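Local atomic coordinates of fatty acid multifunctional protein (atmfp2) (Arabidopsis thaliana, PDB entry 2WTB), a protein that carries out successive steps of peroxisomal fatty acid beta-oxidation, hydrating long-chain enoyl-CoAs and oxidising 3-hydroxyacyl-CoAs, during seed germination. Residues V315-G320 with V338-V343; S325-A330 with S452-M457; M394-V399 with I422-T427. All blocks are in the same frame, centred on the assembly; numbering follows the deposited sequence.

Overall arrangement
Beyond the N-terminal hydratase/isomerase region, contact 1 starts at strand 315-318, in the NAD-binding region of the dehydrogenase. It closes a beta-alpha-beta unit by laying strand 338-341 beside 315-318. Contact 2 opens inside that loop, on helix 322-332, so the two cross along the chain; its other half comes much later, at 452-457, in the loop between strands 445-450 and 459-464. Nested within the loop closed by contact 2, contact 3 closes another beta-alpha-beta unit through helix 403-416, joining strands 394-397 and 422-425. Strands 315-318 and 394-397 are neighbours, which places contacts 1 and 3 in one sheet, while contact 2 ties a helix packed on it to the 452-457 loop.

Contact 1: residues V315-G320 with V338-V343; sequences VAIIGG and VILKEV
I317 and V338 meet on the face of the sheet that helix 322-332 packs against. I317 keeps CG1 beside its own backbone N (chi1 -57°), which sends that branch back along the strand, while V338 CG1, anti to the backbone N, leans forward; the two CG1 atoms touch at 3.8 Å. One step on, the branches of L340 divide their work: CD1 lies against I317 CB at 3.9 Å, and CD2 reaches G320 CA at the same distance, just past the end of strand 315-318. L331 and A328 of helix 322-332 lie over this set of side chains.

On the other face A316 presents only a methyl, and I339 CG2 packs on its CB at 3.8 Å. With CG1 anti to the backbone N, I339 has CG2 between N and the carbonyl carbon, leaning back over the first strand, 3.3 Å from V315 O.

The backbones run parallel, with a 25° twist. I339 N gives to V315 O at 3.0 Å and I317 N to I339 O at 2.9 Å, the latter almost straight at 170°. The next rung, K341 N to I317 O, is weak at 3.4 Å, and beyond it the first strand turns off through G319 and G320. G319 starts a sequence consistent with the GxGxxG motif of Rossmann dinucleotide-binding folds.

Hydrogen bonding between these two strands is thus a backbone matter, and the buried side chains that pack across them are hydrocarbon, so shape fixes how they fit.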
loop_
_atom_site.group_PDB
_atom_site.type_symbol
_atom_site.label_atom_id
_atom_site.label_comp_id
_atom_site.label_asym_id
_atom_site.label_seq_id
_atom_site.Cartn_x
_atom_site.Cartn_y
_atom_site.Cartn_z
ATOM N N VAL A 315 -7.449 18.050 -18.181
ATOM C CA VAL A 315 -7.495 16.688 -18.702
ATOM C C VAL A 315 -8.845 16.379 -19.341
ATOM O O VAL A 315 -9.891 16.786 -18.833
ATOM C CB VAL A 315 -7.233 15.655 -17.592
ATOM C CG1 VAL A 315 -7.075 14.268 -18.190
ATOM C CG2 VAL A 315 -6.003 16.038 -16.786
ATOM N N ALA A 316 -8.817 15.656 -20.455
ATOM C CA ALA A 316 -10.042 15.245 -21.129
ATOM C C ALA A 316 -10.248 13.739 -20.999
ATOM O O ALA A 316 -9.300 12.963 -21.117
ATOM C CB ALA A 316 -10.007 15.654 -22.593
ATOM N N ILE A 317 -11.489 13.333 -20.753
ATOM C CA ILE A 317 -11.821 11.920 -20.619
ATOM C C ILE A 317 -12.900 11.517 -21.618
ATOM O O ILE A 317 -14.080 11.806 -21.418
ATOM C CB ILE A 317 -12.310 11.586 -19.192
ATOM C CG1 ILE A 317 -11.254 11.976 -18.158
ATOM C CG2 ILE A 317 -12.657 10.108 -19.075
ATOM C CD1 ILE A 317 -9.937 11.260 -18.331
ATOM N N ILE A 318 -12.492 10.853 -22.694
ATOM C CA ILE A 318 -13.435 10.383 -23.702
ATOM C C ILE A 318 -13.990 9.021 -23.308
ATOM O O ILE A 318 -13.365 7.988 -23.553
ATOM C CB ILE A 318 -12.791 10.287 -25.099
ATOM C CG1 ILE A 318 -12.494 11.682 -25.653
ATOM C CG2 ILE A 318 -13.707 9.541 -26.058
ATOM C CD1 ILE A 318 -11.387 12.411 -24.933
ATOM N N GLY A 319 -15.166 9.023 -22.691
ATOM C CA GLY A 319 -15.776 7.791 -22.232
ATOM C C GLY A 319 -17.178 7.999 -21.703
ATOM O O GLY A 319 -18.153 7.735 -22.401
ATOM N N GLY A 320 -17.279 8.473 -20.466
ATOM C CA GLY A 320 -18.570 8.694 -19.840
ATOM C C GLY A 320 -19.160 7.415 -19.284
ATOM O O GLY A 320 -20.053 7.445 -18.437
ATOM N N VAL A 338 -11.494 18.507 -15.329
ATOM C CA VAL A 338 -11.760 17.391 -16.229
ATOM C C VAL A 338 -12.962 17.649 -17.129
ATOM O O VAL A 338 -13.972 18.205 -16.697
ATOM C CB VAL A 338 -11.976 16.080 -15.447
ATOM C CG1 VAL A 338 -12.557 15.002 -16.351
ATOM C CG2 VAL A 338 -10.668 15.617 -14.831
ATOM N N ILE A 339 -12.844 17.239 -18.386
ATOM C CA ILE A 339 -13.918 17.417 -19.350
ATOM C C ILE A 339 -14.266 16.102 -20.044
ATOM O O ILE A 339 -13.415 15.483 -20.684
ATOM C CB ILE A 339 -13.553 18.480 -20.401
ATOM C CG1 ILE A 339 -14.461 18.356 -21.624
ATOM C CG2 ILE A 339 -12.098 18.344 -20.813
ATOM C CD1 ILE A 339 -14.038 19.233 -22.777
ATOM N N LEU A 340 -15.517 15.676 -19.903
ATOM C CA LEU A 340 -15.989 14.452 -20.543
ATOM C C LEU A 340 -16.612 14.729 -21.904
ATOM O O LEU A 340 -17.403 15.659 -22.058
ATOM C CB LEU A 340 -17.014 13.736 -19.660
ATOM C CG LEU A 340 -16.504 12.658 -18.705
ATOM C CD1 LEU A 340 -15.506 13.238 -17.716
ATOM C CD2 LEU A 340 -17.670 12.003 -17.978
ATOM N N LYS A 341 -16.251 13.916 -22.890
ATOM C CA LYS A 341 -16.904 13.976 -24.190
ATOM C C LYS A 341 -17.669 12.689 -24.470
ATOM O O LYS A 341 -17.150 11.590 -24.274
ATOM C CB LYS A 341 -15.900 14.228 -25.312
ATOM C CG LYS A 341 -16.558 14.251 -26.678
ATOM C CD LYS A 341 -15.576 13.959 -27.789
ATOM C CE LYS A 341 -16.307 13.462 -29.025
ATOM N NZ LYS A 341 -17.029 12.185 -28.760
ATOM N N GLU A 342 -18.906 12.835 -24.930
ATOM C CA GLU A 342 -19.732 11.688 -25.281
ATOM C C GLU A 342 -20.349 11.857 -26.662
ATOM O O GLU A 342 -20.194 12.899 -27.298
ATOM C CB GLU A 342 -20.830 11.475 -24.238
ATOM C CG GLU A 342 -20.440 10.539 -23.110
ATOM C CD GLU A 342 -20.388 9.088 -23.549
ATOM O OE1 GLU A 342 -20.111 8.829 -24.739
ATOM O OE2 GLU A 342 -20.625 8.203 -22.701
ATOM N N VAL A 343 -21.048 10.824 -27.121
ATOM C CA VAL A 343 -21.711 10.871 -28.416
ATOM C C VAL A 343 -23.058 11.577 -28.308
ATOM O O VAL A 343 -23.232 12.681 -28.823
ATOM C CB VAL A 343 -21.922 9.460 -28.990
ATOM C CG1 VAL A 343 -22.510 9.544 -30.390
ATOM C CG2 VAL A 343 -20.611 8.693 -29.002
#

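Contact 2: residues S325-A330 with S452-M457; sequences SGIATA and SPAHIM
The imidazole of H455 is set between its own loop and the helix residue T329. I456 CD1, from the next residue in the loop, sits over the centre of one ring face, 3.1 Å above the plane. T329 CG2 approaches obliquely, and G326 CA also comes at the ring on a slant. The T329 methyl is nearest to H455 CB, at 3.6 Å, and almost as near to H455 CG, at 3.7 Å. H455 has CG between its backbone N and carbonyl carbon (chi1 49°), which folds the ring back over its own backbone.

T329 turns its two branches to different tasks. CG2, anti to the backbone N, is the one that meets the histidine; OG1 gives a hydrogen bond of 3.0 Å to S325 O one turn back. T329 N bonds to the same oxygen from the opposite face of its plane. The carbonyl is gripped twice, and the OG1 bond holds the rotation that points CG2 at the histidine.

A454 makes the closest approach. Its CB lies 3.4 Å from G326 C and 3.5 Å from I327 N, pressed directly on the helix backbone, and a CB on G326 would run into it. I327 starts off away from the loop, yet its bent chain brings CD1 round to A454 CB at 3.7 Å.

No hydrogen bond links the two segments. A454 O is instead held by K485 NZ, and N358 of helix 345-361 touches H455 and makes a weak bond to T329 OG1. Helix 322-332 follows the glycine-rich turn, consistent with the first helix of a Rossmann fold; the loop comes from the later part of the same sheet. The helix is wedged between that loop and strand 338-341, whose V338 and L340 meet A328, while V355 of helix 345-361 packs on S325 and T329.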
loop_
_atom_site.group_PDB
_atom_site.type_symbol
_atom_site.label_atom_id
_atom_site.label_comp_id
_atom_site.label_asym_id
_atom_site.label_seq_id
_atom_site.Cartn_x
_atom_site.Cartn_y
_atom_site.Cartn_z
ATOM N N SER A 325 -16.125 7.357 -16.230
ATOM C CA SER A 325 -16.639 8.134 -15.104
ATOM C C SER A 325 -15.791 7.924 -13.854
ATOM O O SER A 325 -15.705 8.802 -12.995
ATOM C CB SER A 325 -18.100 7.780 -14.817
ATOM O OG SER A 325 -18.229 6.440 -14.371
ATOM N N GLY A 326 -15.170 6.752 -13.758
ATOM C CA GLY A 326 -14.291 6.446 -12.645
ATOM C C GLY A 326 -13.037 7.297 -12.669
ATOM O O GLY A 326 -12.665 7.897 -11.660
ATOM N N ILE A 327 -12.384 7.347 -13.827
ATOM C CA ILE A 327 -11.185 8.158 -14.001
ATOM C C ILE A 327 -11.460 9.605 -13.613
ATOM O O ILE A 327 -10.778 10.172 -12.758
ATOM C CB ILE A 327 -10.690 8.132 -15.461
ATOM C CG1 ILE A 327 -10.746 6.712 -16.027
ATOM C CG2 ILE A 327 -9.283 8.703 -15.557
ATOM C CD1 ILE A 327 -9.842 5.739 -15.321
ATOM N N ALA A 328 -12.466 10.194 -14.251
ATOM C CA ALA A 328 -12.841 11.577 -13.992
ATOM C C ALA A 328 -12.956 11.848 -12.496
ATOM O O ALA A 328 -12.499 12.880 -12.007
ATOM C CB ALA A 328 -14.144 11.910 -14.697
ATOM N N THR A 329 -13.566 10.912 -11.775
ATOM C CA THR A 329 -13.721 11.036 -10.330
ATOM C C THR A 329 -12.367 11.186 -9.644
ATOM O O THR A 329 -12.160 12.109 -8.856
ATOM C CB THR A 329 -14.457 9.820 -9.733
ATOM O OG1 THR A 329 -15.817 9.812 -10.183
ATOM C CG2 THR A 329 -14.430 9.876 -8.212
ATOM N N ALA A 330 -11.450 10.276 -9.953
ATOM C CA ALA A 330 -10.112 10.301 -9.371
ATOM C C ALA A 330 -9.387 11.611 -9.667
ATOM O O ALA A 330 -8.669 12.141 -8.818
ATOM C CB ALA A 330 -9.298 9.120 -9.876
ATOM N N SER A 452 -11.067 -1.050 -12.164
ATOM C CA SER A 452 -12.342 -0.674 -11.566
ATOM C C SER A 452 -12.458 -1.231 -10.151
ATOM O O SER A 452 -12.082 -2.377 -9.903
ATOM C CB SER A 452 -13.502 -1.175 -12.428
ATOM O OG SER A 452 -14.749 -0.773 -11.889
ATOM N N PRO A 453 -12.972 -0.417 -9.214
ATOM C CA PRO A 453 -13.373 0.979 -9.432
ATOM C C PRO A 453 -12.164 1.904 -9.569
ATOM O O PRO A 453 -11.257 1.865 -8.737
ATOM C CB PRO A 453 -14.156 1.327 -8.157
ATOM C CG PRO A 453 -14.481 0.017 -7.519
ATOM C CD PRO A 453 -13.342 -0.881 -7.868
ATOM N N ALA A 454 -12.168 2.731 -10.608
ATOM C CA ALA A 454 -11.026 3.587 -10.922
ATOM C C ALA A 454 -10.619 4.514 -9.778
ATOM O O ALA A 454 -9.450 4.884 -9.660
ATOM C CB ALA A 454 -11.305 4.393 -12.183
ATOM N N HIS A 455 -11.577 4.890 -8.938
ATOM C CA HIS A 455 -11.301 5.848 -7.872
ATOM C C HIS A 455 -10.970 5.198 -6.528
ATOM O O HIS A 455 -10.725 5.894 -5.543
ATOM C CB HIS A 455 -12.451 6.854 -7.724
ATOM C CG HIS A 455 -13.808 6.225 -7.650
ATOM N ND1 HIS A 455 -14.648 6.395 -6.572
ATOM C CD2 HIS A 455 -14.472 5.433 -8.524
ATOM C CE1 HIS A 455 -15.773 5.734 -6.784
ATOM N NE2 HIS A 455 -15.691 5.139 -7.960
ATOM N N ILE A 456 -10.952 3.869 -6.492
ATOM C CA ILE A 456 -10.617 3.148 -5.267
ATOM C C ILE A 456 -9.361 2.299 -5.431
ATOM O O ILE A 456 -8.478 2.310 -4.574
ATOM C CB ILE A 456 -11.772 2.241 -4.788
ATOM C CG1 ILE A 456 -12.954 3.083 -4.303
ATOM C CG2 ILE A 456 -11.302 1.320 -3.675
ATOM C CD1 ILE A 456 -13.828 3.601 -5.413
ATOM N N MET A 457 -9.287 1.560 -6.532
ATOM C CA MET A 457 -8.134 0.711 -6.796
ATOM C C MET A 457 -6.872 1.565 -6.861
ATOM O O MET A 457 -6.790 2.497 -7.661
ATOM C CB MET A 457 -8.326 -0.068 -8.096
ATOM C CG MET A 457 -7.633 -1.418 -8.114
ATOM S SD MET A 457 -8.207 -2.491 -6.782
ATOM C CE MET A 457 -9.983 -2.299 -6.929
#

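Contact 3: residues M394-V399 with I422-T427; sequences MVIEAV and ILASNT
E397 and S425 reach each other because both send their chains off anti to the backbone N: E397 CG at chi1 163°, S425 OG at 166°. The glutamate then bends at chi2 (-87°), bringing its carboxylate across to the next strand, where S425 OG donates to OE1 on the syn side at 2.8 Å. The same hydroxyl accepts from T427 N at 3.0 Å, forming an ST turn. V399 N meets E397 OE2 on the anti side, at 2.8 Å, and K406 of helix 403-416 adds a salt bridge to that oxygen.

On the other face M394, extended throughout, passes across I422, CG against its CB, and carries CE to A424 CB at 3.7 Å. Backbone bonds join the two parallel strands, ending with N426 N to E397 O at 2.9 Å.

An alanine in place of E397 would probably leave K406 without its charge mate and the S425 hydroxyl and V399 N without their acceptor.

One carboxylate thus gathers two strand ends and a helix of the beta-alpha-beta unit, and K406 beside it is likely to favour the ionised form of the carboxylate in this buried position.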
loop_
_atom_site.group_PDB
_atom_site.type_symbol
_atom_site.label_atom_id
_atom_site.label_comp_id
_atom_site.label_asym_id
_atom_site.label_seq_id
_atom_site.Cartn_x
_atom_site.Cartn_y
_atom_site.Cartn_z
ATOM N N MET A 394 -3.783 16.659 -21.408
ATOM C CA MET A 394 -3.754 15.200 -21.444
ATOM C C MET A 394 -5.132 14.597 -21.684
ATOM O O MET A 394 -6.114 15.004 -21.067
ATOM C CB MET A 394 -3.179 14.628 -20.151
ATOM C CG MET A 394 -3.318 13.118 -20.065
ATOM S SD MET A 394 -2.749 12.423 -18.509
ATOM C CE MET A 394 -3.061 10.686 -18.806
ATOM N N VAL A 395 -5.189 13.610 -22.570
ATOM C CA VAL A 395 -6.436 12.928 -22.881
ATOM C C VAL A 395 -6.363 11.456 -22.493
ATOM O O VAL A 395 -5.348 10.794 -22.715
ATOM C CB VAL A 395 -6.765 13.017 -24.381
ATOM C CG1 VAL A 395 -7.983 12.163 -24.706
ATOM C CG2 VAL A 395 -6.987 14.461 -24.793
ATOM N N ILE A 396 -7.444 10.953 -21.904
ATOM C CA ILE A 396 -7.559 9.537 -21.589
ATOM C C ILE A 396 -8.824 8.972 -22.220
ATOM O O ILE A 396 -9.935 9.367 -21.868
ATOM C CB ILE A 396 -7.602 9.289 -20.071
ATOM C CG1 ILE A 396 -6.367 9.885 -19.393
ATOM C CG2 ILE A 396 -7.712 7.798 -19.778
ATOM C CD1 ILE A 396 -6.326 9.660 -17.891
ATOM N N GLU A 397 -8.651 8.051 -23.160
ATOM C CA GLU A 397 -9.785 7.434 -23.834
ATOM C C GLU A 397 -10.223 6.158 -23.120
ATOM O O GLU A 397 -9.417 5.254 -22.899
ATOM C CB GLU A 397 -9.441 7.148 -25.298
ATOM C CG GLU A 397 -10.373 6.166 -25.981
ATOM C CD GLU A 397 -9.942 4.729 -25.779
ATOM O OE1 GLU A 397 -8.736 4.447 -25.942
ATOM O OE2 GLU A 397 -10.808 3.884 -25.463
ATOM N N ALA A 398 -11.500 6.095 -22.754
ATOM C CA ALA A 398 -12.049 4.933 -22.060
ATOM C C ALA A 398 -13.316 4.431 -22.743
ATOM O O ALA A 398 -14.361 4.271 -22.107
ATOM C CB ALA A 398 -12.325 5.265 -20.601
ATOM N N VAL A 399 -13.215 4.185 -24.044
ATOM C CA VAL A 399 -14.343 3.711 -24.837
ATOM C C VAL A 399 -14.309 2.187 -24.947
ATOM O O VAL A 399 -13.289 1.565 -24.650
ATOM C CB VAL A 399 -14.329 4.358 -26.241
ATOM C CG1 VAL A 399 -15.404 3.762 -27.129
ATOM C CG2 VAL A 399 -14.521 5.857 -26.124
ATOM N N ILE A 422 -0.867 14.840 -24.200
ATOM C CA ILE A 422 -0.636 13.404 -24.062
ATOM C C ILE A 422 -1.835 12.600 -24.558
ATOM O O ILE A 422 -2.974 12.869 -24.178
ATOM C CB ILE A 422 -0.320 13.021 -22.605
ATOM C CG1 ILE A 422 1.013 13.637 -22.176
ATOM C CG2 ILE A 422 -0.286 11.511 -22.446
ATOM C CD1 ILE A 422 1.333 13.449 -20.717
ATOM N N LEU A 423 -1.571 11.620 -25.416
ATOM C CA LEU A 423 -2.627 10.796 -25.994
ATOM C C LEU A 423 -2.701 9.434 -25.308
ATOM O O LEU A 423 -2.276 8.419 -25.862
ATOM C CB LEU A 423 -2.414 10.631 -27.501
ATOM C CG LEU A 423 -2.920 11.760 -28.407
ATOM C CD1 LEU A 423 -2.841 13.119 -27.722
ATOM C CD2 LEU A 423 -2.167 11.777 -29.733
ATOM N N ALA A 424 -3.248 9.424 -24.098
ATOM C CA ALA A 424 -3.289 8.219 -23.284
ATOM C C ALA A 424 -4.575 7.426 -23.494
ATOM O O ALA A 424 -5.629 7.995 -23.781
ATOM C CB ALA A 424 -3.116 8.572 -21.814
ATOM N N SER A 425 -4.477 6.109 -23.347
ATOM C CA SER A 425 -5.632 5.231 -23.488
ATOM C C SER A 425 -5.778 4.282 -22.306
ATOM O O SER A 425 -4.792 3.772 -21.776
ATOM C CB SER A 425 -5.546 4.425 -24.783
ATOM O OG SER A 425 -6.484 3.365 -24.775
ATOM N N ASN A 426 -7.024 4.052 -21.906
ATOM C CA ASN A 426 -7.341 3.143 -20.814
ATOM C C ASN A 426 -7.630 1.737 -21.343
ATOM O O ASN A 426 -8.157 0.882 -20.629
ATOM C CB ASN A 426 -8.536 3.686 -20.023
ATOM C CG ASN A 426 -9.025 2.724 -18.956
ATOM O OD1 ASN A 426 -8.271 2.324 -18.068
ATOM N ND2 ASN A 426 -10.296 2.351 -19.037
ATOM N N THR A 427 -7.272 1.503 -22.602
ATOM C CA THR A 427 -7.500 0.211 -23.241
ATOM C C THR A 427 -6.948 -0.932 -22.398
ATOM O O THR A 427 -5.994 -0.755 -21.640
ATOM C CB THR A 427 -6.865 0.152 -24.642
ATOM O OG1 THR A 427 -7.115 -1.131 -25.232
ATOM C CG2 THR A 427 -5.365 0.387 -24.555
#